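Local coordinates for inulin fructotransferase (Bacillus sp. snu-7, PDB 2INU), which breaks down inulin by intramolecular fructosyl transfer, releasing the cyclic disaccharide difructose anhydride III, at the interface of chains A and B. Sequence-based numbering; all coordinates share one arbitrary frame. Chains: chain A/B, Inulin fructotransferase.

Contact 1: the interface of chains A and B. Residues chain A 171-172, 194, 196; chain B 87, 89, 201, 224.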
# COMPACT_ATOMS: atom_id res chain seq x y z
N ASP A 171 12.78 6.55 15.85
CA ASP A 171 11.64 7.27 15.34
C ASP A 171 11.71 7.48 13.84
O ASP A 171 12.73 7.86 13.29
CB ASP A 171 11.45 8.61 16.04
CG ASP A 171 10.20 9.33 15.55
OD1 ASP A 171 9.16 8.64 15.39
OD2 ASP A 171 10.25 10.56 15.34
N SER A 172 10.58 7.20 13.20
CA SER A 172 10.39 7.35 11.77
C SER A 172 11.34 6.52 10.91
O SER A 172 11.79 6.98 9.86
CB SER A 172 10.52 8.82 11.39
OG SER A 172 9.84 9.07 10.17
N ALA A 194 6.39 5.14 14.79
CA ALA A 194 6.13 5.66 13.44
C ALA A 194 6.97 4.92 12.42
O ALA A 194 7.37 5.48 11.39
CB ALA A 194 6.43 7.15 13.39
N ARG A 196 7.96 2.12 9.57
CA ARG A 196 7.31 1.65 8.38
C ARG A 196 8.12 0.58 7.71
O ARG A 196 9.29 0.76 7.37
CB ARG A 196 7.05 2.77 7.42
CG ARG A 196 6.13 2.35 6.30
CD ARG A 196 6.11 3.43 5.29
NE ARG A 196 5.77 4.69 5.94
CZ ARG A 196 6.33 5.85 5.61
NH1 ARG A 196 7.25 5.91 4.65
NH2 ARG A 196 5.96 6.96 6.23
N HIS B 87 13.63 11.02 3.96
CA HIS B 87 12.57 11.88 4.49
C HIS B 87 13.06 12.64 5.72
O HIS B 87 12.49 13.66 6.11
CB HIS B 87 11.34 11.04 4.86
CG HIS B 87 11.61 10.03 5.93
ND1 HIS B 87 12.52 9.00 5.78
CD2 HIS B 87 11.09 9.89 7.18
CE1 HIS B 87 12.54 8.27 6.89
NE2 HIS B 87 11.69 8.79 7.74
N PHE B 89 12.77 12.71 8.90
CA PHE B 89 11.92 13.33 9.91
C PHE B 89 12.60 13.39 11.27
O PHE B 89 13.43 12.54 11.62
CB PHE B 89 10.58 12.62 10.05
CG PHE B 89 9.67 13.26 11.07
CD1 PHE B 89 9.67 12.83 12.39
CD2 PHE B 89 8.86 14.34 10.72
CE1 PHE B 89 8.90 13.45 13.35
CE2 PHE B 89 8.07 14.98 11.68
CZ PHE B 89 8.10 14.54 12.99
N MSE B 201 5.76 10.84 5.35
CA MSE B 201 5.74 11.17 6.77
C MSE B 201 5.47 12.66 6.87
O MSE B 201 6.38 13.48 6.67
CB MSE B 201 7.08 10.84 7.43
CG MSE B 201 7.25 11.37 8.84
SE MSE B 201 5.99 10.66 10.08
CE MSE B 201 6.75 8.90 10.30
N HIS B 224 1.82 8.48 7.04
CA HIS B 224 1.88 8.74 8.50
C HIS B 224 1.56 10.24 8.66
O HIS B 224 2.38 11.07 8.26
CB HIS B 224 3.31 8.53 9.03
CG HIS B 224 3.64 7.12 9.39
ND1 HIS B 224 3.15 6.48 10.50
CD2 HIS B 224 4.52 6.22 8.82
CE1 HIS B 224 3.70 5.28 10.62
NE2 HIS B 224 4.53 5.11 9.61
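B:His87 reaches from one chain to A:Ser172, which sits at a turn of the neighbouring chain's right-handed parallel beta-helix, directly after strand 170-171. Here two copies of the enzyme lie side by side, in an assembly of three.

Hydrogen bonding centres on one imidazole nitrogen. B:His87 NE2 donates to the backbone carbonyl A:Ser172 O at 2.8 Å, and the acceptor lies within 4° of the ring plane. The hydroxyl A:Ser172 OG is also hydrogen bonded to B:His87 NE2, at 3.1 Å, with the direction undecided. OG stands opposite the serine's own backbone N (chi1 -157°), which turns the hydroxyl toward the same nitrogen as the carbonyl, so the two oxygens of one residue share the imidazole nitrogen and probably steady the ring.

Among the flat groups, the guanidinium of A:Arg196 and the ring of B:His224 meet edge to edge. Their side chains run past each other in opposite directions, with A:Arg196 CZ 3.7 Å from B:His224 CD2. The rim of B:Phe89 faces a carboxylate oxygen, A:Asp171 OD2 lying in the ring plane 3.8 Å from B:Phe89 CD1, with the two planes 84° apart.

Apolar packing fills the middle. The selenomethionine B:Met201 curls at chi2 and chi3, and its CE methyl rests 3.6 Å from A:Ala194 CB. That alanine also borders the imidazole of B:His224: A:Ala194 CA is 3.7 Å from B:His224 CE1, while its methyl overhangs the rim of one ring face. B:Phe89 CB backs against A:Ser172 CB at 4.0 Å.

Contact 2: the interface of chains A and B. Residues chain A 364, 389, 407; chain B 365, 390, 407-408, 410.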
# COMPACT_ATOMS: atom_id res chain seq x y z
N ALA A 364 -18.19 -11.48 14.03
CA ALA A 364 -19.26 -11.34 13.05
C ALA A 364 -18.84 -11.53 11.59
O ALA A 364 -17.71 -11.23 11.21
CB ALA A 364 -19.93 -9.99 13.22
N LEU A 389 -22.10 -13.32 15.62
CA LEU A 389 -23.11 -13.02 14.61
C LEU A 389 -22.72 -13.53 13.24
O LEU A 389 -21.61 -13.27 12.76
CB LEU A 389 -23.31 -11.52 14.46
CG LEU A 389 -23.15 -10.54 15.62
CD1 LEU A 389 -23.27 -9.12 15.08
CD2 LEU A 389 -24.21 -10.80 16.65
N ARG A 407 -26.10 -15.39 17.12
CA ARG A 407 -27.11 -15.24 16.07
C ARG A 407 -26.71 -16.10 14.89
O ARG A 407 -25.71 -15.83 14.22
CB ARG A 407 -27.26 -13.80 15.60
CG ARG A 407 -28.35 -13.66 14.53
CD ARG A 407 -28.62 -12.22 14.15
NE ARG A 407 -27.50 -11.62 13.42
CZ ARG A 407 -27.22 -10.33 13.44
NH1 ARG A 407 -27.97 -9.49 14.15
NH2 ARG A 407 -26.20 -9.86 12.74
N LEU B 365 -22.47 -3.16 11.79
CA LEU B 365 -21.33 -3.78 12.45
C LEU B 365 -20.21 -2.82 12.83
O LEU B 365 -19.12 -2.82 12.22
CB LEU B 365 -20.77 -4.91 11.57
CG LEU B 365 -19.83 -5.88 12.31
CD1 LEU B 365 -20.56 -6.48 13.50
CD2 LEU B 365 -19.38 -6.97 11.36
N ASP B 390 -26.59 -3.98 14.10
CA ASP B 390 -25.49 -4.46 14.92
C ASP B 390 -24.44 -3.41 15.27
O ASP B 390 -23.24 -3.66 15.14
CB ASP B 390 -24.86 -5.65 14.20
CG ASP B 390 -25.90 -6.61 13.66
OD1 ASP B 390 -26.83 -6.94 14.42
OD2 ASP B 390 -25.80 -7.03 12.49
N ARG B 407 -31.66 -2.54 14.18
CA ARG B 407 -31.56 -3.94 14.57
C ARG B 407 -30.54 -4.05 15.69
O ARG B 407 -29.36 -3.80 15.48
CB ARG B 407 -31.13 -4.84 13.41
CG ARG B 407 -31.06 -6.31 13.83
CD ARG B 407 -30.80 -7.24 12.65
NE ARG B 407 -29.43 -7.12 12.16
CZ ARG B 407 -29.07 -7.39 10.91
NH1 ARG B 407 -29.99 -7.79 10.03
NH2 ARG B 407 -27.81 -7.27 10.53
N PRO B 408 -31.01 -4.37 16.90
CA PRO B 408 -30.13 -4.51 18.06
C PRO B 408 -28.94 -5.45 17.91
O PRO B 408 -29.04 -6.48 17.23
CB PRO B 408 -31.07 -5.02 19.14
CG PRO B 408 -32.32 -4.32 18.85
CD PRO B 408 -32.42 -4.33 17.32
N PRO B 410 -27.59 -8.16 19.33
CA PRO B 410 -28.23 -9.00 20.34
C PRO B 410 -27.80 -8.74 21.79
O PRO B 410 -26.62 -8.98 22.12
CB PRO B 410 -27.93 -10.40 19.86
CG PRO B 410 -28.13 -10.22 18.37
CD PRO B 410 -27.41 -8.91 18.07
OXT PRO B 410 -28.66 -8.29 22.58
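B:Asp390 slides its CB past A:Leu389, coming within 3.9 Å of the leucine's CD1 methyl, before its carboxylate meets A:Arg407 at the C-terminal end of the beta-helix. CG stands opposite the carbonyl carbon (chi1 -45°), which directs the carboxylate at the guanidinium approaching from the other chain; CG itself still touches A:Leu389 CD1.

At the tip, A:Arg407 grips the carboxylate end-on with two nitrogens in a salt bridge. A:Arg407 NH1 reaches B:Asp390 OD1 at 2.8 Å, on the syn side but tilted from the carboxylate plane. A:Arg407 NH2 reaches B:Asp390 OD2 at 2.9 Å, from above that plane. The two flat groups are turned 46° from each other. B:Asp390 OD2 also takes a bond of 2.8 Å from B:Arg407 NH2 of its own chain, arriving from the opposite face, while B:Arg407 NE adds a weak bond to OD1. The two arginines, almost identical in torsions and both bent at chi3, cross at about a right angle around the shared anion.

With the carboxylate cut away, as by an alanine in its place, the two guanidinium groups would probably lose their common anion and be left to turn.

Beside the charged cluster the packing is apolar: A:Ala364 CB sits 3.6 Å from B:Leu365 CD1, and A:Leu389 CD2 lies 4.0 Å from the ring carbon CD of the C-terminal B:Pro410. Repeated in each copy, the arrangement probably fastens the C-terminal ends of the three chains together.

Contact 3: the interface of chains A and B. Residues chain A 217-218, 240-241; chain B 224, 248, 250, 271.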
# COMPACT_ATOMS: atom_id res chain seq x y z
N ALA A 217 2.13 3.74 16.47
CA ALA A 217 1.77 4.05 15.09
C ALA A 217 2.74 3.51 14.05
O ALA A 217 3.35 4.27 13.30
CB ALA A 217 1.61 5.54 14.92
N THR A 218 2.84 2.19 13.99
CA THR A 218 3.72 1.53 13.05
C THR A 218 2.86 0.99 11.91
O THR A 218 1.69 0.69 12.09
CB THR A 218 4.46 0.37 13.75
OG1 THR A 218 5.37 0.91 14.72
CG2 THR A 218 5.24 -0.45 12.74
N GLU A 240 0.81 -0.30 20.03
CA GLU A 240 -0.42 0.44 20.06
C GLU A 240 -0.46 1.17 18.74
O GLU A 240 0.54 1.74 18.31
CB GLU A 240 -0.37 1.42 21.24
CG GLU A 240 -1.31 2.60 21.15
CD GLU A 240 -2.50 2.48 22.08
OE1 GLU A 240 -2.46 1.65 23.00
OE2 GLU A 240 -3.46 3.26 21.90
N GLY A 241 -1.61 1.14 18.07
CA GLY A 241 -1.74 1.81 16.79
C GLY A 241 -1.08 1.10 15.61
O GLY A 241 -0.87 1.71 14.56
N HIS B 224 1.82 8.48 7.04
CA HIS B 224 1.88 8.74 8.50
C HIS B 224 1.56 10.24 8.66
O HIS B 224 2.38 11.07 8.26
CB HIS B 224 3.31 8.53 9.03
CG HIS B 224 3.64 7.12 9.39
ND1 HIS B 224 3.15 6.48 10.50
CD2 HIS B 224 4.52 6.22 8.82
CE1 HIS B 224 3.70 5.28 10.62
NE2 HIS B 224 4.53 5.11 9.61
N ASN B 248 -1.86 5.75 8.67
CA ASN B 248 -1.83 5.75 10.12
C ASN B 248 -1.86 7.21 10.52
O ASN B 248 -0.83 7.89 10.54
CB ASN B 248 -0.56 5.07 10.63
CG ASN B 248 -0.64 4.72 12.10
OD1 ASN B 248 -0.98 5.57 12.93
ND2 ASN B 248 -0.35 3.47 12.44
N PHE B 250 -2.44 10.00 13.21
CA PHE B 250 -2.37 10.19 14.65
C PHE B 250 -2.61 11.63 15.06
O PHE B 250 -2.79 12.52 14.23
CB PHE B 250 -1.02 9.69 15.14
CG PHE B 250 0.12 10.08 14.26
CD1 PHE B 250 0.64 11.37 14.30
CD2 PHE B 250 0.68 9.17 13.37
CE1 PHE B 250 1.68 11.75 13.47
CE2 PHE B 250 1.74 9.54 12.53
CZ PHE B 250 2.24 10.82 12.58
N ARG B 271 -5.95 3.59 10.34
CA ARG B 271 -5.78 3.67 11.78
C ARG B 271 -5.89 5.14 12.15
O ARG B 271 -5.04 5.94 11.75
CB ARG B 271 -4.41 3.13 12.20
CG ARG B 271 -4.17 3.12 13.73
CD ARG B 271 -3.66 4.45 14.25
NE ARG B 271 -3.51 4.45 15.71
CZ ARG B 271 -2.55 5.10 16.37
NH1 ARG B 271 -1.65 5.81 15.70
NH2 ARG B 271 -2.50 5.04 17.69
O HOH W 1 -4.52 4.50 19.83
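B:Asn248 and B:Arg271 close over A:Gly241 and A:Ala217, two turn residues of the opposite beta-helix, and this is the tight half of the contact. The amide B:Asn248 ND2 donates to the backbone carbonyl A:Gly241 O at 2.8 Å, almost in line with the C=O bond (171°). Behind it, B:Arg271 NH1 gives a bond of 2.9 Å to a lone pair of B:Asn248 OD1, so both ends of the amide are engaged and its flip is fixed.

B:Arg271 bends at chi2 (-85°), which lays one face of its guanidinium over the glycine, with A:Gly241 CA 3.4 Å from B:Arg271 CZ. The lack of a side chain at A:Gly241 lets the flat group come down so close. The methyl A:Ala217 CB settles 3.7 Å from B:Asn248 CG, with B:Phe250 more distant, its CD2 being 4.1 Å from the same methyl. The imidazole of B:His224 turns an edge toward the carbonyl end of A:Ala217.

Toward the other end of the guanidinium the join is wetter and looser. A:Glu240 and B:Arg271 do not touch; a water lies between them, 2.6 Å from the carboxylate oxygen A:Glu240 OE2 and 3.0 Å from B:Arg271 NH2. Their opposite charges probably attract across it without a direct salt bridge. The site thus joins consecutive turns of one beta-helix to the flank of the next, and probably supports the side-by-side assembly of the enzyme.

Contacts 1, 3 and 2 follow one another along the seam between the two beta-helices: the C-alpha centres of contacts 1 and 3 are about 11 Å apart, those of contacts 3 and 2 about 28 Å, and those of contacts 1 and 2 about 38 Å, so the three lie nearly in a line. B:His224, on strand 224-226, belongs to both contact 1 and contact 3 and makes them one continuous patch, whereas contact 2 is a separate anchor at the C-terminal end. Attachment spread over such a length is likely to keep the helices from splaying apart in the three-chain assembly.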